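PDB 1WLU: phenylacetic acid degradation protein PaaI from Thermus thermophilus HB8, which probably hydrolyses acyl-CoA thioesters in phenylacetic acid degradation, as a hot dog fold thioesterase that binds coenzyme A. Local coordinates for residues A[46-51]-A[108-113]. Sequence-based numbering, arbitrary orientation.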
loop_
_atom_site.group_PDB
_atom_site.type_symbol
_atom_site.label_atom_id
_atom_site.label_comp_id
_atom_site.label_asym_id
_atom_site.label_seq_id
_atom_site.Cartn_x
_atom_site.Cartn_y
_atom_site.Cartn_z
ATOM N N LEU A 46 5.343 2.454 -16.248
ATOM C CA LEU A 46 4.708 1.535 -17.184
ATOM C C LEU A 46 3.361 1.076 -16.628
ATOM O O LEU A 46 2.337 1.157 -17.305
ATOM C CB LEU A 46 5.613 0.323 -17.416
ATOM C CG LEU A 46 5.083 -0.764 -18.349
ATOM C CD1 LEU A 46 5.082 -0.251 -19.784
ATOM C CD2 LEU A 46 5.958 -1.999 -18.236
ATOM N N ALA A 47 3.365 0.600 -15.386
ATOM C CA ALA A 47 2.136 0.127 -14.757
ATOM C C ALA A 47 1.130 1.258 -14.594
ATOM O O ALA A 47 -0.059 1.086 -14.866
ATOM C CB ALA A 47 2.453 -0.490 -13.400
ATOM N N ASP A 48 1.614 2.414 -14.152
ATOM C CA ASP A 48 0.762 3.575 -13.943
ATOM C C ASP A 48 0.100 4.022 -15.240
ATOM O O ASP A 48 -1.041 4.486 -15.232
ATOM C CB ASP A 48 1.585 4.726 -13.364
ATOM C CG ASP A 48 0.731 5.906 -12.977
ATOM O OD1 ASP A 48 -0.097 5.755 -12.057
ATOM O OD2 ASP A 48 0.879 6.980 -13.591
ATOM N N SER A 49 0.816 3.889 -16.351
ATOM C CA SER A 49 0.265 4.283 -17.645
ATOM C C SER A 49 -0.901 3.375 -18.038
ATOM O O SER A 49 -1.919 3.853 -18.538
ATOM C CB SER A 49 1.356 4.254 -18.718
ATOM O OG SER A 49 2.347 5.235 -18.453
ATOM N N ALA A 50 -0.756 2.070 -17.815
ATOM C CA ALA A 50 -1.830 1.131 -18.132
ATOM C C ALA A 50 -3.014 1.414 -17.203
ATOM O O ALA A 50 -4.171 1.372 -17.618
ATOM C CB ALA A 50 -1.341 -0.300 -17.950
ATOM N N PHE A 51 -2.700 1.704 -15.943
ATOM C CA PHE A 51 -3.675 2.037 -14.905
ATOM C C PHE A 51 -4.461 3.287 -15.318
ATOM O O PHE A 51 -5.691 3.321 -15.232
ATOM C CB PHE A 51 -2.891 2.266 -13.600
ATOM C CG PHE A 51 -3.664 2.935 -12.495
ATOM C CD1 PHE A 51 -4.779 2.331 -11.925
ATOM C CD2 PHE A 51 -3.202 4.130 -11.954
ATOM C CE1 PHE A 51 -5.412 2.904 -10.825
ATOM C CE2 PHE A 51 -3.829 4.711 -10.854
ATOM C CZ PHE A 51 -4.934 4.093 -10.289
ATOM N N ALA A 108 6.296 -7.687 -11.408
ATOM C CA ALA A 108 5.778 -6.818 -10.357
ATOM C C ALA A 108 4.260 -6.798 -10.388
ATOM O O ALA A 108 3.643 -7.180 -11.382
ATOM C CB ALA A 108 6.320 -5.397 -10.533
ATOM N N LEU A 109 3.670 -6.358 -9.282
ATOM C CA LEU A 109 2.222 -6.256 -9.157
ATOM C C LEU A 109 1.890 -4.852 -8.673
ATOM O O LEU A 109 2.411 -4.396 -7.655
ATOM C CB LEU A 109 1.691 -7.276 -8.149
ATOM C CG LEU A 109 0.185 -7.199 -7.877
ATOM C CD1 LEU A 109 -0.580 -7.612 -9.124
ATOM C CD2 LEU A 109 -0.175 -8.107 -6.709
ATOM N N PHE A 110 1.013 -4.181 -9.408
ATOM C CA PHE A 110 0.589 -2.823 -9.093
ATOM C C PHE A 110 -0.896 -2.856 -8.743
ATOM O O PHE A 110 -1.687 -3.522 -9.406
ATOM C CB PHE A 110 0.881 -1.941 -10.323
ATOM C CG PHE A 110 0.332 -0.538 -10.252
ATOM C CD1 PHE A 110 -1.038 -0.298 -10.352
ATOM C CD2 PHE A 110 1.198 0.553 -10.191
ATOM C CE1 PHE A 110 -1.533 1.006 -10.401
ATOM C CE2 PHE A 110 0.710 1.858 -10.240
ATOM C CZ PHE A 110 -0.657 2.082 -10.347
ATOM N N THR A 111 -1.257 -2.160 -7.673
ATOM C CA THR A 111 -2.642 -2.085 -7.226
ATOM C C THR A 111 -2.926 -0.600 -7.041
ATOM O O THR A 111 -2.236 0.069 -6.278
ATOM C CB THR A 111 -2.828 -2.811 -5.877
ATOM O OG1 THR A 111 -2.260 -4.125 -5.956
ATOM C CG2 THR A 111 -4.310 -2.929 -5.539
ATOM N N GLY A 112 -3.930 -0.074 -7.733
ATOM C CA GLY A 112 -4.207 1.344 -7.602
ATOM C C GLY A 112 -5.668 1.732 -7.573
ATOM O O GLY A 112 -6.513 1.063 -8.166
ATOM N N THR A 113 -5.957 2.821 -6.870
ATOM C CA THR A 113 -7.313 3.329 -6.758
ATOM C C THR A 113 -7.353 4.768 -7.240
ATOM O O THR A 113 -6.475 5.569 -6.914
ATOM C CB THR A 113 -7.804 3.263 -5.304
ATOM O OG1 THR A 113 -7.933 1.890 -4.921
ATOM C CG2 THR A 113 -9.153 3.960 -5.153
#
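Phe51 and Phe110 meet at an oblique angle between helix 46-51 and strand 108-113, their ring planes turned 56° against each other and their centroids 5.1 Å apart. CE1 of Phe110 comes over one face of the Phe51 ring, displaced toward its rim, and lies 3.6 Å from Phe51 CG. The neighbouring CZ of Phe110 approaches Phe51 CD2 equally closely. CB of Phe110 points toward the helix, and with CG anti to the backbone N (chi1 172°) the ring lies beside its own carbonyl carbon, where its end meets Phe51; the base of that ring rests on Ala47, whose CB is 3.6 Å from Phe110 CD2. Asp48 flanks the far end of the same ring more loosely, with OD1 4.1 Å from Phe110 CZ, while its OD2 is hydrogen-bonded to a bound glycerol. Farther along the strand, the outer end of the Phe51 ring meets the Gly112 backbone, with CE1 of Phe51 3.4 Å from the carbonyl O of Gly112. A side chain on Gly112 would point at this ring, so the bare backbone permits the close approach. An alanine in place of Phe51 would probably open a gap beside Gly112 and take away one of the surfaces that hold the end of the Phe110 ring. Val98 packs against Ala47 and Phe110, and Cys66 against both rings, so neighbouring strands complete the apolar layer. Phe51 also touches Ala63, a residue of the coenzyme A site. The short segments approach to 9.2 Å with their directions 42° apart; a long helix packed against a curved antiparallel sheet is the hallmark of the hot dog fold.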